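Local atomic coordinates of adenosine monophosphate-protein transferase vopS (Vibrio parahaemolyticus, PDB entry 3LET), a protein that transfers AMP from ATP to a specific threonine of the host Rho GTPases RhoA, Rac and Cdc42, preventing their interaction with downstream effectors and so inhibiting actin assembly in infected cells. Residues Asn44-Ala47 against Lys48-Ser51; Lys55-Ala58 against Ala59-Ser62; Val106-Ala109 against Gln110-Glu114; Phe31-Ala34 against Asn35-Thr38. All coordinates share one frame; numbering follows the deposited sequence.

Interaction 1: residues Asn44-Ala47 against Lys48-Ser51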
ATOM      1  N   ASN A  44       7.092  25.877  16.565  1.00 19.16           N
ATOM      2  CA  ASN A  44       7.191  27.339  16.668  1.00 23.47           C
ATOM      3  C   ASN A  44       8.405  27.781  17.512  1.00 24.57           C
ATOM      4  O   ASN A  44       8.926  28.892  17.357  1.00 25.29           O
ATOM      5  CB  ASN A  44       5.913  27.886  17.258  1.00 22.63           C
ATOM      6  CG  ASN A  44       4.766  27.873  16.267  1.00 27.90           C
ATOM      7  OD1 ASN A  44       4.979  27.796  15.054  1.00 35.88           O
ATOM      8  ND2 ASN A  44       3.550  27.953  16.773  1.00 41.22           N
ATOM      9  N   ALA A  45       8.862  26.894  18.381  1.00 25.33           N
ATOM     10  CA  ALA A  45      10.032  27.159  19.225  1.00 23.58           C
ATOM     11  C   ALA A  45      11.355  27.129  18.455  1.00 19.91           C
ATOM     12  O   ALA A  45      12.341  27.732  18.892  1.00 22.79           O
ATOM     13  CB  ALA A  45      10.076  26.177  20.392  1.00 21.54           C
ATOM     14  N   PHE A  46      11.384  26.463  17.304  1.00 18.38           N
ATOM     15  CA  PHE A  46      12.648  26.312  16.570  1.00 17.81           C
ATOM     16  C   PHE A  46      13.247  27.663  16.150  1.00 16.12           C
ATOM     17  O   PHE A  46      14.482  27.835  16.190  1.00 18.38           O
ATOM     18  CB  PHE A  46      12.489  25.376  15.347  1.00 16.92           C
ATOM     19  CG  PHE A  46      12.640  23.900  15.686  1.00 15.59           C
ATOM     20  CD1 PHE A  46      11.743  23.279  16.534  1.00 15.48           C
ATOM     21  CD2 PHE A  46      13.668  23.144  15.133  1.00 15.08           C
ATOM     22  CE1 PHE A  46      11.878  21.913  16.839  1.00 18.64           C
ATOM     23  CE2 PHE A  46      13.826  21.773  15.437  1.00 16.42           C
ATOM     24  CZ  PHE A  46      12.931  21.165  16.305  1.00 17.68           C
ATOM     25  N   ALA A  47      12.384  28.623  15.791  1.00 22.51           N
ATOM     26  CA  ALA A  47      12.845  29.938  15.325  1.00 22.44           C
ATOM     27  C   ALA A  47      13.572  30.661  16.448  1.00 20.33           C
ATOM     28  O   ALA A  47      14.393  31.561  16.216  1.00 21.46           O
ATOM     29  CB  ALA A  47      11.648  30.790  14.834  1.00 22.00           C
ATOM     30  N   LYS A  48      13.264  30.261  17.671  1.00 17.32           N
ATOM     31  CA  LYS A  48      13.769  30.941  18.852  1.00 23.01           C
ATOM     32  C   LYS A  48      15.130  30.430  19.323  1.00 24.78           C
ATOM     33  O   LYS A  48      15.715  30.977  20.263  1.00 21.90           O
ATOM     34  CB  LYS A  48      12.750  30.770  19.969  1.00 32.11           C
ATOM     35  CG  LYS A  48      11.343  31.255  19.575  1.00 35.74           C
ATOM     36  CD  LYS A  48      10.346  31.025  20.711  1.00 45.69           C
ATOM     37  CE  LYS A  48       8.927  31.470  20.337  1.00 52.75           C
ATOM     38  NZ  LYS A  48       8.827  32.945  20.147  1.00 65.75           N
ATOM     39  N   LEU A  49      15.645  29.384  18.682  1.00 22.63           N
ATOM     40  CA  LEU A  49      16.868  28.750  19.134  1.00 24.65           C
ATOM     41  C   LEU A  49      18.054  29.563  18.680  1.00 19.86           C
ATOM     42  O   LEU A  49      18.090  30.064  17.553  1.00 20.70           O
ATOM     43  CB  LEU A  49      16.979  27.329  18.580  1.00 23.92           C
ATOM     44  CG  LEU A  49      15.824  26.427  19.021  1.00 25.21           C
ATOM     45  CD1 LEU A  49      15.998  25.029  18.442  1.00 37.38           C
ATOM     46  CD2 LEU A  49      15.735  26.379  20.543  1.00 33.64           C
ATOM     47  N   ASP A  50      19.039  29.698  19.557  1.00 22.22           N
ATOM     48  CA  ASP A  50      20.225  30.467  19.192  1.00 32.47           C
ATOM     49  C   ASP A  50      21.080  29.618  18.256  1.00 22.79           C
ATOM     50  O   ASP A  50      20.984  28.398  18.268  1.00 21.67           O
ATOM     51  CB  ASP A  50      20.996  30.908  20.434  1.00 46.06           C
ATOM     52  CG  ASP A  50      22.341  30.253  20.546  1.00 74.91           C
ATOM     53  OD1 ASP A  50      23.354  30.938  20.276  1.00 82.70           O
ATOM     54  OD2 ASP A  50      22.385  29.059  20.899  1.00 82.89           O
ATOM     55  N   SER A  51      21.898  30.256  17.428  1.00 23.35           N
ATOM     56  CA  SER A  51      22.594  29.547  16.339  1.00 22.48           C
ATOM     57  C   SER A  51      23.555  28.474  16.848  1.00 29.10           C
ATOM     58  O   SER A  51      23.775  27.457  16.196  1.00 27.26           O
ATOM     59  CB  SER A  51      23.396  30.543  15.492  1.00 31.21           C
ATOM     60  OG  SER A  51      22.546  31.492  14.872  1.00 32.31           O
TER
HETATM   61  O   HOH W   1      16.574  29.362  15.316  1.00 30.53           O
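Lys48 and Leu49 fold back on Ala45 and Phe46 in two overlapping turns where helix 39-45 gives way to the short link before helix 51-56. Each turn is closed by a backbone bond between residues three apart. At Lys48, the amide N donates to Ala45 O over 3.0 Å. The angle at the hydrogen is 144°, and the donor stands well above the carbonyl plane. The Lys48 side chain starts over the same oxygen, with CB 3.2 Å from Ala45 O. Its methylenes then run back along the backbone, and CE comes 3.9 Å from Asn44 O before NZ turns off at the last torsion. Leu49 forms the second turn. Its amide N reaches Phe46 O at 3.2 Å, and this bond is straighter, at 166°. With CG placed beside its own backbone N (chi1 -60°), Leu49 packs its branch point against the turn, CG lying 3.4 Å from Phe46 O. The CD1 methyl approaches the Phe46 ring obliquely and loosely. Beyond the contact, Leu61 on helix 58-75 touches both Phe46 and Leu49, while Phe31 covers Ala45 and Leu49. Asp50 then caps helix 51-56, its OD2 accepting from Met53 N. Leu49, Asp50 and Ser51 probably belong to an ATP site, as in relatives. One water ties the turn to its exit, lying 2.7 Å from Phe46 O and 2.8 Å from Leu49 O.

Interaction 2: residues Lys55-Ala58 against Ala59-Ser62; sequences KSHA and AELS
His57 and Leu61 lie one helical turn apart at the start of helix 58-75, just where helix 51-56 has ended. The Leu61 side chain comes up alongside the His57 backbone. Its CG sits beside its own backbone N (chi1 -71°), which lays the branch point 3.3 Å from His57 O. CD1 of Leu61 then meets CB of His57 at 4.0 Å, so the apolar touch is at the root of the histidine and not at its ring. The ring edge at His57 CD2 faces Glu60 OE1 at 4.4 Å, with the oxygen near the ring plane. Glu60 reaches out in an extended chain (chi1 -172°) and takes its stronger partners elsewhere: OE2 is bonded to His26 NE2 and forms a salt bridge with Arg17 NE. On the far edge of the imidazole, Ser56 OG and His57 ND1 share a hydrogen bond of 2.9 Å. The same hydroxyl also bonds to Lys52 O and Met53 O, which must share its one proton. His57 leaves helical geometry and takes the N-cap position, making a one-residue break between the two helices. Behind it the new helix is already regular. Leu61 N meets His57 O at 2.9 Å, and Ser62 N meets Ala58 O at 2.9 Å. ND1 is thus tied to helix 51-56 by Ser56 and, weakly, by Met53 O, which probably limits the ring's rotation, while the His57 carbonyl serves the new helix. Leu61 carries apolar packing inward, onto Leu30, Phe31 and Val106.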
ATOM      1  N   LYS A  55      23.544  24.328  16.075  1.00 21.79           N
ATOM      2  CA  LYS A  55      24.675  23.534  15.588  1.00 19.88           C
ATOM      3  C   LYS A  55      25.062  22.404  16.544  1.00 20.07           C
ATOM      4  O   LYS A  55      25.303  21.275  16.122  1.00 26.71           O
ATOM      5  CB  LYS A  55      25.904  24.413  15.364  1.00 36.95           C
ATOM      6  CG  LYS A  55      25.753  25.427  14.259  1.00 72.41           C
ATOM      7  CD  LYS A  55      26.630  26.641  14.522  1.00 93.63           C
ATOM      8  CE  LYS A  55      26.403  27.743  13.495  1.00106.32           C
ATOM      9  NZ  LYS A  55      26.964  27.409  12.158  1.00112.93           N
ATOM     10  N   SER A  56      25.096  22.679  17.832  1.00 22.83           N
ATOM     11  CA  SER A  56      25.612  21.682  18.763  1.00 20.07           C
ATOM     12  C   SER A  56      24.611  20.552  18.945  1.00 27.37           C
ATOM     13  O   SER A  56      24.979  19.435  19.308  1.00 23.48           O
ATOM     14  CB  SER A  56      25.943  22.325  20.107  1.00 31.84           C
ATOM     15  OG  SER A  56      24.781  22.907  20.680  1.00 34.33           O
ATOM     16  N   HIS A  57      23.342  20.829  18.681  1.00 19.13           N
ATOM     17  CA  HIS A  57      22.315  19.795  18.830  1.00 20.94           C
ATOM     18  C   HIS A  57      21.655  19.393  17.504  1.00 23.04           C
ATOM     19  O   HIS A  57      20.522  18.899  17.498  1.00 20.62           O
ATOM     20  CB  HIS A  57      21.245  20.284  19.803  1.00 21.58           C
ATOM     21  CG  HIS A  57      21.728  20.410  21.210  1.00 35.92           C
ATOM     22  ND1 HIS A  57      22.445  21.500  21.654  1.00 36.69           N
ATOM     23  CD2 HIS A  57      21.605  19.581  22.272  1.00 42.06           C
ATOM     24  CE1 HIS A  57      22.735  21.342  22.933  1.00 33.83           C
ATOM     25  NE2 HIS A  57      22.237  20.185  23.333  1.00 40.66           N
ATOM     26  N   ALA A  58      22.354  19.570  16.393  1.00 23.70           N
ATOM     27  CA  ALA A  58      21.719  19.407  15.072  1.00 25.70           C
ATOM     28  C   ALA A  58      21.018  18.060  14.924  1.00 30.15           C
ATOM     29  O   ALA A  58      19.898  18.011  14.423  1.00 25.12           O
ATOM     30  CB  ALA A  58      22.735  19.575  13.954  1.00 32.07           C
ATOM     31  N   ALA A  59      21.676  16.984  15.359  1.00 25.14           N
ATOM     32  CA  ALA A  59      21.145  15.630  15.177  1.00 37.50           C
ATOM     33  C   ALA A  59      19.822  15.446  15.906  1.00 28.55           C
ATOM     34  O   ALA A  59      18.821  15.024  15.319  1.00 26.10           O
ATOM     35  CB  ALA A  59      22.167  14.581  15.646  1.00 40.25           C
ATOM     36  N   GLU A  60      19.801  15.768  17.189  1.00 20.51           N
ATOM     37  CA  GLU A  60      18.566  15.671  17.943  1.00 15.04           C
ATOM     38  C   GLU A  60      17.488  16.608  17.398  1.00 15.91           C
ATOM     39  O   GLU A  60      16.307  16.247  17.318  1.00 16.91           O
ATOM     40  CB  GLU A  60      18.801  15.969  19.420  1.00 23.60           C
ATOM     41  CG  GLU A  60      17.577  15.677  20.249  1.00 28.70           C
ATOM     42  CD  GLU A  60      17.782  15.888  21.727  1.00 38.90           C
ATOM     43  OE1 GLU A  60      18.940  16.099  22.164  1.00 35.39           O
ATOM     44  OE2 GLU A  60      16.767  15.837  22.450  1.00 28.38           O
ATOM     45  N   LEU A  61      17.877  17.803  16.988  1.00 16.15           N
ATOM     46  CA  LEU A  61      16.884  18.739  16.480  1.00 21.90           C
ATOM     47  C   LEU A  61      16.231  18.215  15.207  1.00 16.00           C
ATOM     48  O   LEU A  61      15.056  18.449  14.973  1.00 20.00           O
ATOM     49  CB  LEU A  61      17.520  20.099  16.225  1.00 15.61           C
ATOM     50  CG  LEU A  61      17.871  20.831  17.528  1.00 16.69           C
ATOM     51  CD1 LEU A  61      18.738  22.051  17.209  1.00 18.83           C
ATOM     52  CD2 LEU A  61      16.633  21.286  18.329  1.00 17.04           C
ATOM     53  N   SER A  62      17.003  17.520  14.384  1.00 18.15           N
ATOM     54  CA  SER A  62      16.432  16.904  13.197  1.00 22.93           C
ATOM     55  C   SER A  62      15.380  15.849  13.586  1.00 22.44           C
ATOM     56  O   SER A  62      14.317  15.775  12.982  1.00 21.97           O
ATOM     57  CB  SER A  62      17.530  16.258  12.350  1.00 36.29           C
ATOM     58  OG  SER A  62      16.970  15.668  11.190  1.00 41.81           O
TER

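Interaction 3: residues Val106-Ala109 against Gln110-Glu114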
ATOM      1  N   VAL A 106      15.622  20.821  10.000  1.00 18.98           N
ATOM      2  CA  VAL A 106      15.710  21.816  11.055  1.00 17.81           C
ATOM      3  C   VAL A 106      15.593  23.215  10.459  1.00 28.14           C
ATOM      4  O   VAL A 106      14.938  24.072  11.028  1.00 22.94           O
ATOM      5  CB  VAL A 106      17.026  21.670  11.813  1.00 20.51           C
ATOM      6  CG1 VAL A 106      17.236  22.843  12.808  1.00 17.81           C
ATOM      7  CG2 VAL A 106      17.038  20.346  12.532  1.00 22.10           C
ATOM      8  N   ALA A 107      16.235  23.443   9.317  1.00 25.06           N
ATOM      9  CA  ALA A 107      16.284  24.784   8.739  1.00 28.58           C
ATOM     10  C   ALA A 107      14.887  25.297   8.394  1.00 28.45           C
ATOM     11  O   ALA A 107      14.555  26.440   8.651  1.00 20.57           O
ATOM     12  CB  ALA A 107      17.187  24.804   7.518  1.00 42.87           C
ATOM     13  N   ALA A 108      14.054  24.456   7.802  1.00 22.56           N
ATOM     14  CA  ALA A 108      12.686  24.862   7.516  1.00 29.36           C
ATOM     15  C   ALA A 108      11.863  24.998   8.788  1.00 22.19           C
ATOM     16  O   ALA A 108      11.000  25.849   8.855  1.00 22.01           O
ATOM     17  CB  ALA A 108      12.018  23.891   6.548  1.00 32.75           C
ATOM     18  N   ALA A 109      12.120  24.178   9.805  1.00 19.22           N
ATOM     19  CA  ALA A 109      11.400  24.329  11.067  1.00 24.70           C
ATOM     20  C   ALA A 109      11.686  25.699  11.688  1.00 27.79           C
ATOM     21  O   ALA A 109      10.828  26.291  12.337  1.00 19.86           O
ATOM     22  CB  ALA A 109      11.781  23.228  12.042  1.00 22.98           C
ATOM     23  N   GLN A 110      12.904  26.190  11.503  1.00 19.96           N
ATOM     24  CA  GLN A 110      13.289  27.486  12.043  1.00 20.48           C
ATOM     25  C   GLN A 110      12.637  28.606  11.256  1.00 29.21           C
ATOM     26  O   GLN A 110      12.155  29.592  11.826  1.00 27.83           O
ATOM     27  CB  GLN A 110      14.797  27.660  11.907  1.00 27.04           C
ATOM     28  CG  GLN A 110      15.648  26.852  12.862  1.00 21.07           C
ATOM     29  CD  GLN A 110      17.117  27.045  12.526  1.00 28.44           C
ATOM     30  OE1 GLN A 110      17.626  26.482  11.566  1.00 43.09           O
ATOM     31  NE2 GLN A 110      17.783  27.867  13.289  1.00 26.75           N
ATOM     32  N   LYS A 111      12.632  28.441   9.938  1.00 24.05           N
ATOM     33  CA  LYS A 111      12.324  29.538   9.011  1.00 32.69           C
ATOM     34  C   LYS A 111      10.856  29.651   8.587  1.00 35.45           C
ATOM     35  O   LYS A 111      10.320  30.753   8.508  1.00 33.21           O
ATOM     36  CB  LYS A 111      13.200  29.424   7.758  1.00 46.17           C
ATOM     37  CG  LYS A 111      14.631  29.892   7.955  1.00 80.02           C
ATOM     38  CD  LYS A 111      15.368  29.945   6.632  1.00110.90           C
ATOM     39  CE  LYS A 111      16.539  30.909   6.681  1.00134.07           C
ATOM     40  NZ  LYS A 111      17.115  31.141   5.328  1.00148.56           N
ATOM     41  N   ASN A 112      10.204  28.538   8.262  1.00 30.67           N
ATOM     42  CA  ASN A 112       8.834  28.635   7.784  1.00 33.15           C
ATOM     43  C   ASN A 112       8.063  27.332   7.926  1.00 25.86           C
ATOM     44  O   ASN A 112       7.661  26.733   6.918  1.00 30.45           O
ATOM     45  CB  ASN A 112       8.829  29.079   6.312  1.00 58.51           C
ATOM     46  CG  ASN A 112       9.305  27.978   5.349  1.00 74.95           C
ATOM     47  OD1 ASN A 112      10.009  27.041   5.739  1.00 72.41           O
ATOM     48  ND2 ASN A 112       8.913  28.095   4.083  1.00 77.10           N
ATOM     49  N   PRO A 113       7.857  26.868   9.168  1.00 24.58           N
ATOM     50  CA  PRO A 113       7.222  25.540   9.255  1.00 22.59           C
ATOM     51  C   PRO A 113       5.816  25.503   8.651  1.00 24.59           C
ATOM     52  O   PRO A 113       5.406  24.456   8.136  1.00 20.52           O
ATOM     53  CB  PRO A 113       7.129  25.295  10.751  1.00 18.58           C
ATOM     54  CG  PRO A 113       7.332  26.658  11.387  1.00 29.55           C
ATOM     55  CD  PRO A 113       8.280  27.352  10.488  1.00 29.41           C
ATOM     56  N   GLU A 114       5.070  26.603   8.753  1.00 29.54           N
ATOM     57  CA  GLU A 114       3.675  26.599   8.280  1.00 31.13           C
ATOM     58  C   GLU A 114       3.618  26.405   6.777  1.00 32.61           C
ATOM     59  O   GLU A 114       2.714  25.757   6.276  1.00 30.55           O
ATOM     60  CB  GLU A 114       2.942  27.894   8.681  1.00 49.10           C
ATOM     61  CG  GLU A 114       2.651  27.976  10.181  1.00 61.48           C
ATOM     62  CD  GLU A 114       1.913  29.244  10.589  1.00 80.43           C
ATOM     63  OE1 GLU A 114       1.268  29.875   9.720  1.00 84.23           O
ATOM     64  OE2 GLU A 114       1.973  29.607  11.786  1.00 84.55           O
TER
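Val106 and Gln110 meet on the last full turn of helix 105-111, just before a proline starts the next helix. Gln110 CG rests 3.4 Å from Val106 O, over the backbone. The chain runs extended, and the third torsion (-76°) turns the terminal amide. This brings OE1 to 3.6 Å from Ala107 CA and to 3.9 Å from the Val106 CG1 methyl, so the group lies across the turn. Under it the backbone is bonded in the usual helical way, Gln110 N to Val106 O at 3.0 Å and Lys111 N to Ala107 O. The last of these bonds runs from Asn112 N to Ala108 O over 2.9 Å. Asn112 then leaves helical geometry and stands at the N-cap of helix 113-139, although its side chain makes no capping bond. Instead its amide group folds back, OD1 lying 3.8 Å from Ala108 CB. Pro113 follows, with CD 3.3 Å from Ala109 O. Farther out, neighbouring helices pack on the turn. Val54 touches both Val106 and Gln110, and Leu61 and Ser62 of helix 58-75 close on Val106. Ala108 and Ala109 are buried. Phe46 CB comes against Ala109 O, and Ala47 CB against Gln110 O. The chemistry is consistent with the break between the helices. A proline nitrogen has no hydrogen, so Pro113 cannot continue the pattern by donating to Ala109 O. The carbonyl meets the proline ring carbons instead.

Interaction 4: residues Phe31-Ala34 against Asn35-Thr38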
ATOM      1  N   PHE A  31      13.913  22.028  25.312  1.00 33.81           N
ATOM      2  CA  PHE A  31      13.821  23.473  25.265  1.00 45.17           C
ATOM      3  C   PHE A  31      13.590  24.057  26.663  1.00 50.67           C
ATOM      4  O   PHE A  31      13.524  25.275  26.838  1.00 47.87           O
ATOM      5  CB  PHE A  31      12.703  23.888  24.316  1.00 32.42           C
ATOM      6  CG  PHE A  31      12.935  23.473  22.882  1.00 25.38           C
ATOM      7  CD1 PHE A  31      14.216  23.156  22.427  1.00 25.07           C
ATOM      8  CD2 PHE A  31      11.894  23.461  21.978  1.00 26.54           C
ATOM      9  CE1 PHE A  31      14.443  22.794  21.093  1.00 19.26           C
ATOM     10  CE2 PHE A  31      12.100  23.091  20.639  1.00 27.19           C
ATOM     11  CZ  PHE A  31      13.385  22.769  20.191  1.00 23.37           C
ATOM     12  N   LYS A  32      13.475  23.178  27.653  1.00 39.73           N
ATOM     13  CA  LYS A  32      13.233  23.606  29.023  1.00 48.44           C
ATOM     14  C   LYS A  32      12.038  24.542  29.073  1.00 45.49           C
ATOM     15  O   LYS A  32      12.128  25.651  29.609  1.00 46.04           O
ATOM     16  CB  LYS A  32      14.473  24.309  29.566  1.00 51.03           C
ATOM     17  CG  LYS A  32      15.739  23.487  29.427  1.00 58.41           C
ATOM     18  CD  LYS A  32      16.982  24.340  29.609  1.00 71.21           C
ATOM     19  CE  LYS A  32      18.194  23.481  29.928  1.00 82.69           C
ATOM     20  NZ  LYS A  32      18.407  22.403  28.917  1.00 88.62           N
ATOM     21  N   ASP A  33      10.923  24.100  28.497  1.00 34.32           N
ATOM     22  CA  ASP A  33       9.728  24.924  28.437  1.00 38.66           C
ATOM     23  C   ASP A  33       8.479  24.087  28.625  1.00 43.24           C
ATOM     24  O   ASP A  33       8.002  23.436  27.692  1.00 34.99           O
ATOM     25  CB  ASP A  33       9.647  25.662  27.104  1.00 34.53           C
ATOM     26  CG  ASP A  33       8.599  26.758  27.113  1.00 47.87           C
ATOM     27  OD1 ASP A  33       7.935  26.929  28.162  1.00 47.82           O
ATOM     28  OD2 ASP A  33       8.433  27.442  26.077  1.00 49.27           O
ATOM     29  N   ALA A  34       7.933  24.143  29.833  1.00 40.51           N
ATOM     30  CA  ALA A  34       6.777  23.336  30.196  1.00 49.00           C
ATOM     31  C   ALA A  34       5.497  23.913  29.602  1.00 50.00           C
ATOM     32  O   ALA A  34       4.438  23.301  29.694  1.00 58.74           O
ATOM     33  CB  ALA A  34       6.666  23.250  31.705  1.00 59.80           C
ATOM     34  N   ASN A  35       5.597  25.089  28.986  1.00 35.55           N
ATOM     35  CA  ASN A  35       4.451  25.713  28.336  1.00 33.42           C
ATOM     36  C   ASN A  35       4.244  25.242  26.904  1.00 32.75           C
ATOM     37  O   ASN A  35       3.321  25.688  26.226  1.00 34.50           O
ATOM     38  CB  ASN A  35       4.608  27.224  28.350  1.00 44.03           C
ATOM     39  CG  ASN A  35       4.093  27.835  29.627  1.00 71.26           C
ATOM     40  OD1 ASN A  35       2.884  27.870  29.860  1.00 81.51           O
ATOM     41  ND2 ASN A  35       5.002  28.309  30.469  1.00 76.65           N
ATOM     42  N   LEU A  36       5.126  24.369  26.437  1.00 34.56           N
ATOM     43  CA  LEU A  36       4.966  23.765  25.130  1.00 32.60           C
ATOM     44  C   LEU A  36       3.936  22.657  25.306  1.00 32.35           C
ATOM     45  O   LEU A  36       4.168  21.721  26.047  1.00 43.15           O
ATOM     46  CB  LEU A  36       6.302  23.188  24.651  1.00 31.39           C
ATOM     47  CG  LEU A  36       7.451  24.180  24.433  1.00 36.41           C
ATOM     48  CD1 LEU A  36       8.706  23.443  23.949  1.00 29.67           C
ATOM     49  CD2 LEU A  36       7.073  25.305  23.450  1.00 34.99           C
ATOM     50  N   LYS A  37       2.795  22.769  24.638  1.00 32.88           N
ATOM     51  CA  LYS A  37       1.685  21.847  24.883  1.00 35.28           C
ATOM     52  C   LYS A  37       1.274  21.086  23.625  1.00 34.78           C
ATOM     53  O   LYS A  37       0.608  20.046  23.692  1.00 28.64           O
ATOM     54  CB  LYS A  37       0.483  22.617  25.429  1.00 52.61           C
ATOM     55  CG  LYS A  37       0.776  23.403  26.697  1.00 68.95           C
ATOM     56  CD  LYS A  37       1.352  22.513  27.786  1.00 83.03           C
ATOM     57  CE  LYS A  37       1.583  23.289  29.072  1.00 95.25           C
ATOM     58  NZ  LYS A  37       1.977  22.398  30.198  1.00102.49           N
ATOM     59  N   THR A  38       1.657  21.602  22.466  1.00 25.31           N
ATOM     60  CA  THR A  38       1.259  20.954  21.225  1.00 31.46           C
ATOM     61  C   THR A  38       2.467  20.826  20.327  1.00 21.16           C
ATOM     62  O   THR A  38       3.463  21.508  20.531  1.00 19.81           O
ATOM     63  CB  THR A  38       0.182  21.774  20.489  1.00 29.95           C
ATOM     64  OG1 THR A  38       0.780  22.934  19.912  1.00 30.36           O
ATOM     65  CG2 THR A  38      -0.930  22.217  21.441  1.00 41.02           C
TER
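Asp33 CG lies opposite the backbone N (chi1 -167°), which carries the carboxylate forward over Asn35 and Leu36. OD1 accepts from Asn35 N at 3.1 Å, the amide coming from above the carboxylate plane. This is an Asx turn. It overlaps a type I beta turn from Asp33 to Leu36, closed by Leu36 N on Asp33 O at 3.3 Å. The Asn35 side-chain amide stands steeply turned from the carboxylate, at 66° between planes. Leu36 crosses both Asp33 and Phe31 at about a right angle. Its CD2 lies 3.6 Å from Asp33 OD2. Leu36 CD1 lies 3.7 Å from Phe31 CD2, at the ring edge. Lys37 bends at its second torsion (-55°) and returns NZ to Ala34 O at 2.7 Å, nearly head-on to the carbonyl. The ammonium group thus bridges back across the turn to a main-chain oxygen. The loop joins helix 23-30 to helix 39-45. Gln28 NE2 of the first holds Leu36 O. At the second, Thr38 OG1 caps Asp41 N, and Asp41 OD2 takes Lys37 N. Phe31 reaches inward to Ala45 and to Leu61 and Leu64 of helix 58-75.

How the interactions relate
All four contacts are local and sit on the same side of the chain's centre, in the helical N-terminal region. Interactions 1, 2 and 3 are partly buried, and interaction 4 is a surface loop. Phe31, Phe46, Leu49 and Leu61 bring interactions 4, 1 and 2 into one apolar cluster, Phe31 lying against residues of both others. Interaction 3 adjoins interactions 1 and 2, with Val106 on Phe46 and on the backbone at Leu61 and Ser62. It does not touch interaction 4. Interactions 2 and 3 are both helix breaks, one marked by a histidine and one by a proline. Interactions 1 and 4 are turns. The first is water-bridged. The second adds bonds from the charged side chains of Asp33 and Lys37 to its backbone bond.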